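Local structure of 3-keto-5-aminohexanoate cleavage protein (Archaeoglobus fulgidus, 3LOT) at residues 46-52 against 81-86; 108-112 against 301-306; 175-181 against 217-221; 197-203 against 231-237. The protein probably catalyses, with a bound zinc ion, the cleavage of 3-keto-5-aminohexanoate as a TIM-barrel member of the beta-keto acid cleavage enzyme family. One frame throughout, in Å; residues are numbered along the deposited sequence. Where two conformers were deposited one is given.

Contact 1: residues 46-52 against 81-86; sequences AGMVHIH and VVINVT. With ZN (zinc ion), chain P.
His50 and Asn84 are paired on adjoining parallel strands of the TIM barrel, 48-51 and 82-85, and their side chains meet on the inner face with imidazole and amide planes 89° apart. His50 ND1 donates to Asn84 OD1 over 2.9 Å. The oxygen lies in the plane of the imidazole, but seen from the amide the donor stands 69° out of the carbonyl plane. With CG anti to the backbone N (chi1 179°), the His50 ring is set with ND1 toward Asn84 and NE2 toward the metal; NE2 of His50 binds the zinc ion at 2.4 Å. Asn84 is thus a second-shell residue, its own ND2 reaching Glu172 through a weak bond. A leucine here would remove OD1 and would probably leave ND1 without this acceptor and the metal-binding ring freer to turn. His52 NE2 coordinates the same zinc at 2.3 Å, and Glu262 is a further ligand. Behind the ladder of backbone bonds, Val49, Ile51 and Ile83 face the other way, where helix 65-78 packs on Ile51 and Ile83; there Val49 CG1 rests on Val81 CG2 (3.8 Å) and Ile51 CG1 on Ile83 CG2. Thr86 closes the end of the pair: its hydroxyl is engaged by Gly88 N, while its methyl CG2 sits squarely over one face of the His52 ring in a CH-pi contact, 3.7 Å from the centroid.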
# COMPACT_ATOMS: atom_id res chain seq x y z
N ALA D 46 -0.40 22.83 23.67
CA ALA D 46 0.60 22.88 22.59
C ALA D 46 1.97 23.05 23.17
O ALA D 46 2.34 24.13 23.69
CB ALA D 46 0.33 24.01 21.59
N GLY D 47 2.75 21.99 23.06
CA GLY D 47 4.10 22.03 23.55
C GLY D 47 5.01 22.83 22.64
O GLY D 47 6.12 23.23 23.07
N MSE D 48 4.56 23.01 21.39
CA MSE D 48 5.27 23.79 20.37
C MSE D 48 4.29 24.71 19.61
O MSE D 48 3.16 24.32 19.29
CB MSE D 48 5.99 22.86 19.38
CG MSE D 48 7.04 23.58 18.50
SE MSE D 48 8.45 22.43 17.70
CE MSE D 48 7.42 20.87 17.09
N VAL D 49 4.75 25.92 19.33
CA VAL D 49 4.04 26.85 18.49
C VAL D 49 4.88 27.18 17.26
O VAL D 49 6.11 27.33 17.32
CB VAL D 49 3.64 28.15 19.24
CG1 VAL D 49 2.65 27.82 20.28
CG2 VAL D 49 4.82 28.90 19.80
N HIS D 50 4.19 27.29 16.13
CA HIS D 50 4.83 27.62 14.87
C HIS D 50 4.47 29.03 14.43
O HIS D 50 3.31 29.33 14.30
CB HIS D 50 4.44 26.59 13.84
CG HIS D 50 5.04 26.84 12.51
ND1 HIS D 50 6.40 26.89 12.31
CD2 HIS D 50 4.45 27.09 11.32
CE1 HIS D 50 6.63 27.14 11.03
NE2 HIS D 50 5.47 27.24 10.41
N ILE D 51 5.49 29.88 14.24
CA ILE D 51 5.32 31.33 14.09
C ILE D 51 5.71 31.85 12.69
O ILE D 51 6.82 31.55 12.20
CB ILE D 51 6.14 32.11 15.19
CG1 ILE D 51 5.65 31.73 16.61
CG2 ILE D 51 6.11 33.64 14.96
CD1 ILE D 51 4.14 31.85 16.88
N HIS D 52 4.78 32.56 12.05
CA HIS D 52 5.06 33.51 10.97
C HIS D 52 4.84 34.96 11.45
O HIS D 52 4.10 35.20 12.40
CB HIS D 52 4.11 33.34 9.80
CG HIS D 52 4.27 32.06 9.03
ND1 HIS D 52 4.42 32.03 7.66
CD2 HIS D 52 4.26 30.77 9.44
CE1 HIS D 52 4.53 30.78 7.26
NE2 HIS D 52 4.44 30.00 8.32
N VAL D 81 6.97 27.52 26.12
CA VAL D 81 6.67 26.85 24.87
C VAL D 81 7.85 26.87 23.91
O VAL D 81 8.61 27.86 23.85
CB VAL D 81 5.44 27.50 24.17
CG1 VAL D 81 5.78 28.90 23.63
CG2 VAL D 81 4.89 26.58 23.07
N VAL D 82 8.03 25.78 23.16
CA VAL D 82 9.03 25.74 22.11
C VAL D 82 8.55 26.61 20.92
O VAL D 82 7.43 26.44 20.42
CB VAL D 82 9.38 24.28 21.66
CG1 VAL D 82 10.42 24.26 20.54
CG2 VAL D 82 9.92 23.44 22.87
N ILE D 83 9.37 27.58 20.54
CA ILE D 83 9.02 28.54 19.50
C ILE D 83 9.71 28.13 18.20
O ILE D 83 10.96 28.24 18.05
CB ILE D 83 9.43 29.99 19.90
CG1 ILE D 83 8.77 30.39 21.25
CG2 ILE D 83 9.10 30.91 18.72
CD1 ILE D 83 9.38 31.62 21.95
N ASN D 84 8.91 27.57 17.32
CA ASN D 84 9.36 27.10 15.99
C ASN D 84 9.09 28.22 14.99
O ASN D 84 7.93 28.61 14.80
CB ASN D 84 8.53 25.85 15.64
CG ASN D 84 8.84 25.26 14.24
OD1 ASN D 84 9.03 25.99 13.29
ND2 ASN D 84 8.82 23.91 14.13
N VAL D 85 10.14 28.68 14.32
CA VAL D 85 10.06 29.78 13.36
C VAL D 85 10.04 29.28 11.90
O VAL D 85 10.75 28.35 11.55
CB VAL D 85 11.26 30.71 13.57
CG1 VAL D 85 11.17 31.92 12.69
CG2 VAL D 85 11.33 31.10 15.04
N THR D 86 9.24 29.91 11.05
CA THR D 86 9.24 29.55 9.64
C THR D 86 10.44 30.17 8.93
O THR D 86 10.90 31.26 9.24
CB THR D 86 7.98 30.02 8.95
OG1 THR D 86 7.94 29.45 7.64
CG2 THR D 86 7.98 31.57 8.85
ZN ZN P . 4.24 27.68 8.35

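Contact 2: residues 108-112 against 301-306; sequences KPEIA and REILGL
Glu110 and Arg301 meet in a side-on salt bridge, their carboxylate and guanidinium planes only 9° apart. Arg301 NE lies within 2.9 Å of both Glu110 OE1 and Glu110 OE2 and bonds to each, on the syn lone pair. Arg301 NH2 adds a second bond to Glu110 OE1 at 2.9 Å, so that one oxygen accepts twice. The two chains cross at about a right angle. Arg301 is extended from CG to NE and turns its flat group only at the last torsion (chi4 94°); Glu110 is likewise stretched beyond CG and presents both oxygens to the guanidinium edge. Further partners fix the buried pair: Arg301 NH1 forms a salt bridge with Asp298, its NH2 also bonds to Asp80 O, and Glu110 OE2 takes up Gly308 N.

Beside the charged pair the contact is aliphatic. Ile111, whose CG1 is directed opposite its own amide nitrogen with the chain stretched on to CD1, meets Leu304 CD1 through that terminal methyl at 4.0 Å. Its other branch, CG2, lies 4.2 Å from Leu306 CD1. Leu306 is brought back over Glu110 and Ile111 because Gly305 takes a positive phi and Leu306 N bonds to Arg301 O at 2.8 Å, features of a Schellman motif. Its CD2 methyl then rests on Glu110 O (3.6 Å). Ile111 and Leu304 both reach Met48 as well, placing the end of helix 297-304 across the N-terminal mouth of the TIM barrel, remote from the zinc.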
# COMPACT_ATOMS: atom_id res chain seq x y z
N LYS D 108 18.49 32.65 16.18
CA LYS D 108 18.99 31.34 16.66
C LYS D 108 17.94 30.55 17.44
O LYS D 108 18.12 30.25 18.61
CB LYS D 108 20.26 31.55 17.49
CG LYS D 108 21.34 32.30 16.78
CD LYS D 108 22.51 32.56 17.70
CE LYS D 108 23.80 32.80 16.99
NZ LYS D 108 23.66 33.84 15.93
N PRO D 109 16.80 30.24 16.79
CA PRO D 109 15.76 29.53 17.48
C PRO D 109 16.14 28.07 17.71
O PRO D 109 17.07 27.55 17.09
CB PRO D 109 14.56 29.60 16.50
CG PRO D 109 15.20 29.72 15.14
CD PRO D 109 16.48 30.49 15.37
N GLU D 110 15.40 27.43 18.60
CA GLU D 110 15.59 26.02 18.90
C GLU D 110 15.26 25.12 17.72
O GLU D 110 15.88 24.08 17.55
CB GLU D 110 14.73 25.59 20.09
CG GLU D 110 15.07 26.24 21.46
CD GLU D 110 14.31 25.59 22.60
OE1 GLU D 110 13.16 26.01 22.86
OE2 GLU D 110 14.82 24.64 23.22
N ILE D 111 14.24 25.49 16.96
CA ILE D 111 13.78 24.69 15.83
C ILE D 111 13.17 25.68 14.83
O ILE D 111 12.64 26.75 15.21
CB ILE D 111 12.79 23.59 16.34
CG1 ILE D 111 12.30 22.67 15.21
CG2 ILE D 111 11.57 24.21 17.13
CD1 ILE D 111 11.82 21.36 15.70
N ALA D 112 13.32 25.38 13.55
CA ALA D 112 12.72 26.20 12.49
C ALA D 112 12.39 25.34 11.28
O ALA D 112 12.94 24.25 11.12
CB ALA D 112 13.60 27.33 12.10
N ARG D 301 11.39 19.40 24.08
CA ARG D 301 12.82 19.61 23.99
C ARG D 301 13.61 18.29 24.13
O ARG D 301 14.59 18.06 23.40
CB ARG D 301 13.26 20.63 25.05
CG ARG D 301 12.83 22.04 24.72
CD ARG D 301 13.31 23.10 25.75
NE ARG D 301 12.82 24.38 25.26
CZ ARG D 301 11.68 24.95 25.62
NH1 ARG D 301 10.95 24.48 26.61
NH2 ARG D 301 11.32 26.08 25.04
N GLU D 302 13.19 17.41 25.03
CA GLU D 302 13.92 16.16 25.28
C GLU D 302 13.65 15.20 24.13
O GLU D 302 14.55 14.48 23.69
CB GLU D 302 13.54 15.56 26.64
CG GLU D 302 14.34 14.31 27.07
CD GLU D 302 13.86 13.01 26.40
OE1 GLU D 302 12.66 12.94 26.02
OE2 GLU D 302 14.68 12.07 26.23
N ILE D 303 12.41 15.18 23.64
CA ILE D 303 12.05 14.30 22.55
C ILE D 303 12.80 14.66 21.28
O ILE D 303 13.39 13.79 20.67
CB ILE D 303 10.54 14.29 22.26
CG1 ILE D 303 9.77 13.64 23.43
CG2 ILE D 303 10.25 13.59 20.95
CD1 ILE D 303 8.25 13.82 23.37
N LEU D 304 12.84 15.93 20.90
CA LEU D 304 13.53 16.36 19.66
C LEU D 304 15.02 16.74 19.85
O LEU D 304 15.71 17.05 18.87
CB LEU D 304 12.79 17.52 19.07
CG LEU D 304 11.31 17.23 18.81
CD1 LEU D 304 10.62 18.49 18.24
CD2 LEU D 304 11.20 16.06 17.84
N GLY D 305 15.53 16.70 21.07
CA GLY D 305 16.93 17.09 21.34
C GLY D 305 17.23 18.57 21.13
O GLY D 305 18.20 18.92 20.48
N LEU D 306 16.37 19.44 21.67
CA LEU D 306 16.46 20.87 21.43
C LEU D 306 17.36 21.54 22.45
O LEU D 306 17.56 20.99 23.53
CB LEU D 306 15.08 21.51 21.44
CG LEU D 306 14.10 20.96 20.40
CD1 LEU D 306 12.81 21.81 20.38
CD2 LEU D 306 14.87 20.97 19.08

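Contact 3: residues 175-181 against 217-221; sequences CYDIGQI and LFMKQ
Met219, present as selenomethionine, reaches from helix 213-226 into the turn that opens helix 178-189, and the tight part of the contact is built round it. Two bends, at chi2 (-84°) and chi3 (-82°), fold the chain so that SE lies 3.5 Å from Ile178 CD1 while the methyl CE comes within 3.1 Å of Cys175 O. Ile181 adds a second close approach, Ile181 CD1 lying 3.1 Å from Met219 O. Ile178 CD1 serves both neighbours, for it also meets the edge of the Phe218 ring at CD2, 3.5 Å away, the two side chains crossing at about a right angle.

Beyond Phe218 the packing passes to a second subunit, on whose Phe218 its ring stacks, and Gly179 N hydrogen-bonds to Asp177 OD1 of that same subunit. The other flank of helix 213-226 is looser and partly exposed, with Lys220 NZ salt-bridged to Asp224 and Gln221 NE2 bonded to Glu214 of a third subunit. Met219 also touches Phe201 and His203, and Ile181 touches Phe201, so the two helices lie next to each other against the outer face of strand 197-203, which itself pairs with strand 170-175 at Cys175.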
# COMPACT_ATOMS: atom_id res chain seq x y z
N CYS D 175 7.77 18.17 4.35
CA CYS D 175 7.59 17.40 3.15
C CYS D 175 6.14 17.40 2.67
O CYS D 175 5.25 16.99 3.40
CB CYS D 175 8.00 15.95 3.36
SG CYS D 175 9.78 15.78 3.82
N TYR D 176 5.95 17.82 1.42
CA TYR D 176 4.63 17.98 0.81
C TYR D 176 4.33 16.94 -0.27
O TYR D 176 3.29 17.03 -0.96
CB TYR D 176 4.48 19.36 0.15
CG TYR D 176 4.60 20.56 1.05
CD1 TYR D 176 5.84 20.99 1.50
CD2 TYR D 176 3.47 21.30 1.39
CE1 TYR D 176 5.97 22.13 2.30
CE2 TYR D 176 3.58 22.42 2.20
CZ TYR D 176 4.83 22.84 2.65
OH TYR D 176 4.93 23.94 3.47
N ASP D 177 5.25 15.98 -0.46
CA ASP D 177 5.10 14.96 -1.50
C ASP D 177 6.14 13.84 -1.26
O ASP D 177 7.11 14.02 -0.50
CB ASP D 177 5.34 15.58 -2.88
CG ASP D 177 4.47 15.01 -3.97
OD1 ASP D 177 3.96 13.85 -3.89
OD2 ASP D 177 4.29 15.76 -4.96
N ILE D 178 5.93 12.73 -1.93
CA ILE D 178 6.82 11.57 -1.84
C ILE D 178 8.22 11.94 -2.31
O ILE D 178 9.22 11.54 -1.69
CB ILE D 178 6.26 10.38 -2.61
CG1 ILE D 178 4.85 10.03 -2.07
CG2 ILE D 178 7.24 9.16 -2.54
CD1 ILE D 178 4.83 9.75 -0.58
N GLY D 179 8.33 12.68 -3.41
CA GLY D 179 9.64 13.08 -3.93
C GLY D 179 10.47 13.86 -2.93
O GLY D 179 11.70 13.85 -2.96
N GLN D 180 9.79 14.59 -2.07
CA GLN D 180 10.44 15.40 -1.02
C GLN D 180 10.96 14.56 0.15
O GLN D 180 11.95 14.93 0.82
CB GLN D 180 9.47 16.49 -0.52
CG GLN D 180 9.11 17.50 -1.65
CD GLN D 180 8.44 18.77 -1.16
OE1 GLN D 180 8.20 18.96 0.04
NE2 GLN D 180 8.12 19.65 -2.09
N ILE D 181 10.34 13.41 0.39
CA ILE D 181 10.93 12.44 1.32
C ILE D 181 12.19 11.83 0.68
O ILE D 181 13.23 11.67 1.32
CB ILE D 181 9.95 11.35 1.71
CG1 ILE D 181 8.63 12.00 2.25
CG2 ILE D 181 10.62 10.40 2.69
CD1 ILE D 181 7.64 11.02 2.94
N LEU D 217 -0.41 7.29 4.76
CA LEU D 217 0.29 6.03 5.02
C LEU D 217 1.52 5.89 4.14
O LEU D 217 2.61 5.49 4.64
CB LEU D 217 -0.64 4.84 4.86
CG LEU D 217 -0.03 3.51 5.33
CD1 LEU D 217 0.30 3.49 6.88
CD2 LEU D 217 -0.99 2.41 4.94
N PHE D 218 1.36 6.24 2.86
CA PHE D 218 2.45 6.09 1.91
C PHE D 218 3.64 7.03 2.24
O PHE D 218 4.78 6.62 2.10
CB PHE D 218 1.97 6.23 0.46
CG PHE D 218 2.92 5.66 -0.53
CD1 PHE D 218 3.03 4.29 -0.68
CD2 PHE D 218 3.76 6.48 -1.26
CE1 PHE D 218 3.94 3.75 -1.57
CE2 PHE D 218 4.69 5.94 -2.13
CZ PHE D 218 4.78 4.58 -2.29
N MSE D 219 3.36 8.26 2.71
CA MSE D 219 4.40 9.19 3.11
C MSE D 219 5.21 8.56 4.23
O MSE D 219 6.43 8.48 4.15
CB MSE D 219 3.81 10.55 3.59
CG MSE D 219 3.16 11.39 2.52
SE MSE D 219 4.43 12.46 1.52
CE MSE D 219 4.65 14.00 2.75
N LYS D 220 4.54 8.07 5.27
CA LYS D 220 5.24 7.57 6.44
C LYS D 220 6.04 6.33 6.08
O LYS D 220 7.18 6.19 6.50
CB LYS D 220 4.25 7.31 7.61
CG LYS D 220 4.92 6.81 8.92
CD LYS D 220 4.92 5.34 9.07
CE LYS D 220 5.46 4.92 10.47
NZ LYS D 220 5.40 3.45 10.66
N GLN D 221 5.43 5.43 5.32
CA GLN D 221 6.12 4.20 4.87
C GLN D 221 7.33 4.51 3.98
O GLN D 221 8.35 3.81 4.03
CB GLN D 221 5.17 3.29 4.12
CG GLN D 221 4.11 2.68 4.98
CD GLN D 221 3.08 1.89 4.14
OE1 GLN D 221 2.91 2.17 2.95
NE2 GLN D 221 2.37 0.92 4.78

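Contact 4: residues 197-203 against 231-237; sequences LRLQFIH and NYTWSLV
Phe201 and Trp234 pack across two parallel strands, 197-203 and 232-237, that run in register from Leu197-Tyr232 to Ile202-Val237. Main-chain bonds alternate between them without a break, from Leu197 N to Asn231 O through to His203 N to Val237 O.

Polar side chains occupy much of the inner face. Arg198, bent at chi2 (56°), carries its guanidinium across to the next strand, where NH1 donates to Thr233 OG1 at 3.0 Å and Ser235 CB lies over one face of the guanidinium, nearest NH2; NH1 also forms a salt bridge with Asp256. A methionine in its place would lack the guanidinium, which would probably leave Thr233 OG1 without this donor and Asp256 without this counter-charge. Thr233 OG1 is further linked to Leu197 O through a water. Ser235 OG donates to Gln200 OE1 at 2.9 Å, somewhat tilted from the carbonyl plane of Gln200, while Gln200 NE2 bonds to Glu174. Ile202 and Val237 lie side by side there.

Aromatic and aliphatic groups fill the outer face. The Phe201 ring and the six-membered ring of Trp234 are inclined by 30° but slid apart, centroids 5.3 Å from each other, and touch where Phe201 CD2 meets Trp234 CE3 (3.4 Å). Leu199 CG nestles against Tyr232 CD2 at 3.8 Å. Helix 213-226 covers part of this face, touching Tyr232, Leu236 and His203, and completes the beta-alpha-beta crossover from which TIM barrels are built.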
# COMPACT_ATOMS: atom_id res chain seq x y z
N LEU D 197 16.26 12.82 12.41
CA LEU D 197 15.60 13.85 11.67
C LEU D 197 14.20 14.08 12.25
O LEU D 197 13.61 13.20 12.87
CB LEU D 197 15.47 13.44 10.20
CG LEU D 197 16.74 12.94 9.48
CD1 LEU D 197 16.37 12.60 8.06
CD2 LEU D 197 17.87 13.95 9.51
N ARG D 198 13.72 15.29 12.07
CA ARG D 198 12.34 15.64 12.38
C ARG D 198 11.64 16.00 11.10
O ARG D 198 11.97 16.99 10.48
CB ARG D 198 12.32 16.82 13.35
CG ARG D 198 10.92 17.30 13.75
CD ARG D 198 10.08 16.22 14.34
NE ARG D 198 8.87 16.79 14.93
CZ ARG D 198 7.94 16.10 15.60
NH1 ARG D 198 8.08 14.81 15.79
NH2 ARG D 198 6.85 16.70 16.09
N LEU D 199 10.64 15.21 10.72
CA LEU D 199 9.88 15.43 9.48
C LEU D 199 8.45 15.87 9.79
O LEU D 199 7.83 15.42 10.73
CB LEU D 199 9.77 14.14 8.60
CG LEU D 199 10.94 13.25 8.17
CD1 LEU D 199 10.71 12.58 6.78
CD2 LEU D 199 12.24 13.95 8.19
N GLN D 200 7.90 16.69 8.92
CA GLN D 200 6.51 16.99 8.99
C GLN D 200 5.88 16.75 7.62
O GLN D 200 6.36 17.23 6.59
CB GLN D 200 6.36 18.41 9.44
CG GLN D 200 4.92 18.89 9.57
CD GLN D 200 4.78 19.74 10.78
OE1 GLN D 200 4.13 19.36 11.73
NE2 GLN D 200 5.49 20.87 10.79
N PHE D 201 4.82 15.98 7.63
CA PHE D 201 4.16 15.60 6.41
C PHE D 201 2.98 16.56 6.26
O PHE D 201 2.20 16.69 7.20
CB PHE D 201 3.65 14.18 6.53
CG PHE D 201 4.72 13.14 6.79
CD1 PHE D 201 5.97 13.23 6.24
CD2 PHE D 201 4.41 12.00 7.53
CE1 PHE D 201 6.90 12.22 6.44
CE2 PHE D 201 5.37 11.01 7.74
CZ PHE D 201 6.60 11.13 7.21
N ILE D 202 2.90 17.28 5.13
CA ILE D 202 1.87 18.31 4.91
C ILE D 202 0.95 17.89 3.76
O ILE D 202 1.39 17.71 2.61
CB ILE D 202 2.46 19.68 4.65
CG1 ILE D 202 3.46 20.04 5.81
CG2 ILE D 202 1.35 20.75 4.55
CD1 ILE D 202 3.87 21.52 5.90
N HIS D 203 -0.32 17.73 4.07
CA HIS D 203 -1.29 17.14 3.15
C HIS D 203 -2.34 18.15 2.76
O HIS D 203 -2.94 18.79 3.62
CB HIS D 203 -1.93 15.90 3.82
CG HIS D 203 -0.99 14.72 3.91
ND1 HIS D 203 -1.01 13.68 3.01
CD2 HIS D 203 0.03 14.45 4.77
CE1 HIS D 203 -0.06 12.81 3.32
NE2 HIS D 203 0.60 13.27 4.38
N ASN D 231 15.69 6.40 12.72
CA ASN D 231 16.41 7.62 12.39
C ASN D 231 15.56 8.89 12.30
O ASN D 231 16.10 9.95 12.05
CB ASN D 231 17.19 7.42 11.08
CG ASN D 231 18.31 6.40 11.21
OD1 ASN D 231 18.59 5.64 10.27
ND2 ASN D 231 18.94 6.36 12.34
N TYR D 232 14.24 8.82 12.52
CA TYR D 232 13.42 10.04 12.46
C TYR D 232 12.21 10.00 13.37
O TYR D 232 11.80 8.94 13.81
CB TYR D 232 12.97 10.37 11.03
CG TYR D 232 11.78 9.57 10.55
CD1 TYR D 232 11.91 8.21 10.22
CD2 TYR D 232 10.54 10.16 10.39
CE1 TYR D 232 10.83 7.48 9.77
CE2 TYR D 232 9.44 9.42 9.93
CZ TYR D 232 9.59 8.08 9.62
OH TYR D 232 8.52 7.32 9.20
N THR D 233 11.67 11.19 13.68
CA THR D 233 10.32 11.33 14.22
C THR D 233 9.51 12.22 13.26
O THR D 233 10.07 12.93 12.42
CB THR D 233 10.29 11.88 15.67
OG1 THR D 233 10.62 13.28 15.67
CG2 THR D 233 11.25 11.11 16.57
N TRP D 234 8.19 12.16 13.37
CA TRP D 234 7.34 12.87 12.41
C TRP D 234 6.07 13.44 13.02
O TRP D 234 5.54 12.94 14.01
CB TRP D 234 6.98 11.97 11.22
CG TRP D 234 6.17 10.75 11.59
CD1 TRP D 234 6.63 9.60 12.16
CD2 TRP D 234 4.77 10.57 11.38
NE1 TRP D 234 5.58 8.72 12.35
CE2 TRP D 234 4.44 9.28 11.85
CE3 TRP D 234 3.77 11.36 10.84
CZ2 TRP D 234 3.13 8.79 11.83
CZ3 TRP D 234 2.50 10.85 10.75
CH2 TRP D 234 2.19 9.57 11.27
N SER D 235 5.61 14.51 12.39
CA SER D 235 4.35 15.16 12.66
C SER D 235 3.62 15.26 11.35
O SER D 235 4.18 15.05 10.26
CB SER D 235 4.63 16.57 13.23
OG SER D 235 3.44 17.27 13.59
N LEU D 236 2.36 15.62 11.43
CA LEU D 236 1.51 15.76 10.25
C LEU D 236 0.58 16.97 10.35
O LEU D 236 0.17 17.34 11.47
CB LEU D 236 0.70 14.50 10.05
CG LEU D 236 -0.37 14.45 8.96
CD1 LEU D 236 -0.51 13.02 8.40
CD2 LEU D 236 -1.69 15.02 9.47
N VAL D 237 0.31 17.57 9.19
CA VAL D 237 -0.66 18.63 8.94
C VAL D 237 -1.68 18.15 7.92
O VAL D 237 -1.33 17.74 6.80
CB VAL D 237 -0.01 19.86 8.29
CG1 VAL D 237 -1.09 20.94 7.97
CG2 VAL D 237 1.09 20.44 9.21
O HOH W 1 13.29 14.03 15.61

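How the contacts relate
All four are buried, but contacts 1 and 4 lie in the barrel wall, contact 2 at the N-terminal end of its strands and contact 3 in the helical layer outside. The two strand pairs carry polar and metal-binding groups on the inner face and mostly apolar and aromatic groups on the outer; Gln200 of contact 4 is about 6 Å from His50 of contact 1 between side chains. Contact 2 shares neighbouring strands 82-85 and 111-115 with contact 1, but adds a helix and a charged pair beside aliphatic packing. Its Leu304 also touches Arg198 and Thr233. Contact 3, farthest from the chain centre, is apolar packing beside subunit interfaces, tied to contact 4 through Cys175 and strand 197-203.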